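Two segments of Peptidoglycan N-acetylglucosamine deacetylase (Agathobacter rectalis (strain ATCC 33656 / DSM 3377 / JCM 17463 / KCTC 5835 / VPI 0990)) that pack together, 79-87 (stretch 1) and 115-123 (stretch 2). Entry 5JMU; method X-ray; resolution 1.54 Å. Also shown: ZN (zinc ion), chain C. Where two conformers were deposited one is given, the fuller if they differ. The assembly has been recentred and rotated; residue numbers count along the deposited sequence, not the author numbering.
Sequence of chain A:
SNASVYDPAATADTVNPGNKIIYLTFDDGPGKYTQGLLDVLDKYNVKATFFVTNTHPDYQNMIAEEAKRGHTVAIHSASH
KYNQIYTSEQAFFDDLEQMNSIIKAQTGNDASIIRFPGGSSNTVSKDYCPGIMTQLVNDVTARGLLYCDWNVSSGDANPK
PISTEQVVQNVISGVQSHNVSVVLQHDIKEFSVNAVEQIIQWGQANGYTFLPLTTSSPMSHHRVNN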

# COMPACT_ATOMS: atom_id res chain seq x y z
N SER A 79 8.30 -0.90 -12.29
CA SER A 79 9.72 -1.16 -12.14
C SER A 79 10.26 -0.99 -10.73
O SER A 79 11.29 -1.60 -10.41
CB SER A 79 10.54 -0.23 -13.05
OG SER A 79 10.43 1.11 -12.58
N HIS A 80 9.60 -0.14 -9.95
CA HIS A 80 10.06 0.26 -8.63
C HIS A 80 11.51 0.73 -8.69
O HIS A 80 12.30 0.47 -7.77
CB HIS A 80 9.91 -0.90 -7.63
CG HIS A 80 9.85 -0.47 -6.19
ND1 HIS A 80 10.98 -0.33 -5.40
CD2 HIS A 80 8.79 -0.20 -5.39
CE1 HIS A 80 10.62 0.04 -4.18
NE2 HIS A 80 9.30 0.12 -4.14
N LYS A 81 11.87 1.42 -9.77
CA LYS A 81 13.20 1.99 -9.88
C LYS A 81 13.08 3.50 -9.75
O LYS A 81 12.57 4.19 -10.66
CB LYS A 81 13.87 1.61 -11.20
CG LYS A 81 14.27 0.15 -11.29
CD LYS A 81 14.84 -0.14 -12.67
CE LYS A 81 14.93 -1.64 -12.94
NZ LYS A 81 14.95 -1.91 -14.41
N TYR A 82 13.53 4.04 -8.62
CA TYR A 82 13.39 5.47 -8.35
C TYR A 82 14.07 6.28 -9.45
O TYR A 82 13.55 7.32 -9.87
CB TYR A 82 13.98 5.88 -6.95
CG TYR A 82 13.31 5.20 -5.76
CD1 TYR A 82 12.02 5.52 -5.39
CD2 TYR A 82 13.97 4.23 -5.01
CE1 TYR A 82 11.39 4.87 -4.31
CE2 TYR A 82 13.33 3.58 -3.92
CZ TYR A 82 12.04 3.91 -3.57
OH TYR A 82 11.37 3.27 -2.52
N ASN A 83 15.22 5.81 -9.91
CA ASN A 83 16.02 6.56 -10.86
C ASN A 83 15.47 6.52 -12.27
O ASN A 83 16.04 7.14 -13.17
CB ASN A 83 17.48 6.08 -10.82
CG ASN A 83 17.67 4.72 -11.38
OD1 ASN A 83 16.72 3.98 -11.63
ND2 ASN A 83 18.93 4.33 -11.50
N GLN A 84 14.36 5.81 -12.45
CA GLN A 84 13.67 5.75 -13.73
C GLN A 84 12.36 6.51 -13.60
O GLN A 84 12.09 7.44 -14.36
CB GLN A 84 13.41 4.31 -14.16
CG GLN A 84 14.69 3.48 -14.34
CD GLN A 84 14.47 2.18 -15.10
OE1 GLN A 84 13.35 1.78 -15.40
NE2 GLN A 84 15.57 1.53 -15.44
N ILE A 85 11.56 6.13 -12.62
CA ILE A 85 10.22 6.69 -12.56
C ILE A 85 10.17 8.15 -12.12
O ILE A 85 9.15 8.84 -12.35
CB ILE A 85 9.29 5.84 -11.63
CG1 ILE A 85 9.71 6.04 -10.14
CG2 ILE A 85 9.37 4.37 -12.07
CD1 ILE A 85 8.82 5.28 -9.11
N TYR A 86 11.22 8.64 -11.45
CA TYR A 86 11.13 10.01 -10.96
C TYR A 86 11.99 10.99 -11.79
O TYR A 86 12.28 12.11 -11.34
CB TYR A 86 11.51 10.08 -9.47
CG TYR A 86 10.44 9.53 -8.54
CD1 TYR A 86 9.08 9.81 -8.74
CD2 TYR A 86 10.79 8.74 -7.40
CE1 TYR A 86 8.11 9.32 -7.88
CE2 TYR A 86 9.83 8.27 -6.53
CZ TYR A 86 8.50 8.59 -6.76
OH TYR A 86 7.49 8.17 -5.94
N THR A 87 12.37 10.59 -13.00
CA THR A 87 13.15 11.51 -13.83
C THR A 87 12.22 12.54 -14.54
O THR A 87 12.68 13.62 -14.93
CB THR A 87 13.95 10.77 -14.88
OG1 THR A 87 13.08 9.92 -15.64
CG2 THR A 87 15.02 9.93 -14.21
N ARG A 115 0.14 4.05 -4.40
CA ARG A 115 1.04 4.52 -3.35
C ARG A 115 2.34 4.86 -4.03
O ARG A 115 2.98 3.99 -4.64
CB ARG A 115 1.25 3.47 -2.27
CG ARG A 115 2.36 3.95 -1.24
CD ARG A 115 2.38 2.98 -0.06
NE ARG A 115 1.22 3.16 0.80
CZ ARG A 115 0.77 2.19 1.62
NH1 ARG A 115 1.37 0.99 1.63
NH2 ARG A 115 -0.27 2.41 2.45
N PHE A 116 2.77 6.11 -3.91
CA PHE A 116 4.03 6.52 -4.50
C PHE A 116 5.18 5.76 -3.87
O PHE A 116 5.23 5.64 -2.64
CB PHE A 116 4.27 8.01 -4.26
CG PHE A 116 3.37 8.91 -5.01
CD1 PHE A 116 3.57 9.20 -6.37
CD2 PHE A 116 2.28 9.51 -4.36
CE1 PHE A 116 2.74 10.10 -7.07
CE2 PHE A 116 1.41 10.41 -5.07
CZ PHE A 116 1.64 10.70 -6.43
N PRO A 117 6.15 5.29 -4.68
CA PRO A 117 7.35 4.71 -4.09
C PRO A 117 8.07 5.76 -3.23
O PRO A 117 8.30 6.89 -3.64
CB PRO A 117 8.16 4.27 -5.33
CG PRO A 117 7.05 3.87 -6.33
CD PRO A 117 6.04 4.99 -6.15
N GLY A 118 8.37 5.36 -1.99
CA GLY A 118 8.98 6.24 -1.01
C GLY A 118 7.94 7.08 -0.25
O GLY A 118 8.30 7.85 0.65
N GLY A 119 6.66 6.93 -0.61
CA GLY A 119 5.60 7.78 -0.06
C GLY A 119 5.48 9.09 -0.84
O GLY A 119 6.42 9.48 -1.53
N SER A 120 4.36 9.81 -0.75
CA SER A 120 4.28 11.11 -1.44
C SER A 120 5.26 12.11 -0.83
O SER A 120 5.57 13.14 -1.46
CB SER A 120 2.84 11.67 -1.36
OG SER A 120 2.49 12.09 -0.04
N SER A 121 5.74 11.77 0.36
CA SER A 121 6.68 12.58 1.15
C SER A 121 8.15 12.37 0.81
O SER A 121 9.03 13.02 1.43
CB SER A 121 6.46 12.25 2.64
OG SER A 121 6.51 10.82 2.80
N ASN A 122 8.43 11.48 -0.14
CA ASN A 122 9.83 11.10 -0.39
C ASN A 122 10.66 12.28 -0.86
O ASN A 122 10.15 13.18 -1.51
CB ASN A 122 9.95 9.98 -1.43
CG ASN A 122 9.76 10.47 -2.86
OD1 ASN A 122 10.68 11.04 -3.45
ND2 ASN A 122 8.59 10.24 -3.43
N THR A 123 11.97 12.27 -0.53
CA THR A 123 12.87 13.27 -1.11
C THR A 123 13.88 12.66 -2.06
O THR A 123 14.62 13.41 -2.72
CB THR A 123 13.64 14.05 -0.04
OG1 THR A 123 14.40 13.16 0.77
CG2 THR A 123 12.68 14.85 0.79
ZN ZN C . 8.18 0.19 -2.28
O HOH W 1 8.77 2.26 -2.03
O HOH W 2 7.34 0.33 -0.41
O HOH W 3 9.93 -0.31 -1.22

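A zinc ion and one of its waters tie the two stretches together. His 80 NE2 binds ZN at 2.2 Å. Water 1 is also a ligand, its oxygen 2.2 Å from ZN. The same water lies 2.8 Å from Tyr 82 OH, in a hydrogen bond whose direction is left open. It also accepts a hydrogen bond from Gly 118 N, at 3.1 Å from the nitrogen. The metal site thus reaches the backbone of stretch 2 through a single water. Waters 2 and 3 and two atoms from elsewhere in the structure complete the coordination. A zinc-bound water suits a deacetylase, since metals in such enzymes commonly activate water.

The backbones do not pair. Stretch 1 carries a short helix, Tyr 82 to Ile 85, with Lys 81 at the N-cap position. Lys 81 O accepts from Gln 84 N at 3.0 Å and from Ile 85 N at 2.9 Å. Just before it, Lys 81 N donates to Ser 79 OG at 3.2 Å. Stretch 2 has no regular helix or strand. It folds through two successive turns. The nearest CA atoms across the contact belong to His 80 and Pro 117, 6.9 Å apart, so side chains fill the space between.

Pro 117 is the centre of the packing. It is buried, and it has the largest area covered by the opposing stretch. Tyr 82 CE1 lies 3.4 Å from Pro 117 CB. Ile 85 CD1 lies 3.6 Å from Pro 117 CG. These are apolar contacts, and the compact proline ring accommodates both. His 80 is more distant, with NE2 4.5 Å from Pro 117 CB. Its CA-to-CB bond points sideways, but the end of the side chain comes nearer.

Tyr 86 makes a direct hydrogen bond to stretch 2. Its OH donates to Pro 117 O at 2.8 Å. The carbonyl oxygen lies at the edge of the Tyr 86 ring, near its plane, as expected for a partner of a phenol hydroxyl. The same OH is 3.6 Å from Phe 116 CB and 3.5 Å from Pro 117 CD. Tyr 86 OH also comes 3.4 Å from Pro 117 N, but this is not a hydrogen bond, because a proline nitrogen within the chain has no hydrogen to share.

The turns hold stretch 2 in shape for this contact. The first is type II, from Phe 116 to Gly 119, closed by Gly 119 N to Phe 116 O at 2.8 Å. Gly 118 has a positive phi, which favours glycine. A CB there would also clash with Asn 122 CB. The second turn is type I, from Gly 119 to Asn 122. Asn 122 N donates to Gly 119 O at 3.2 Å, and Asn 122 ND2 donates to the same Gly 119 O at 3.0 Å. This fixes the Asn 122 side chain beside Tyr 86, with ND2 3.4 Å from Tyr 86 OH.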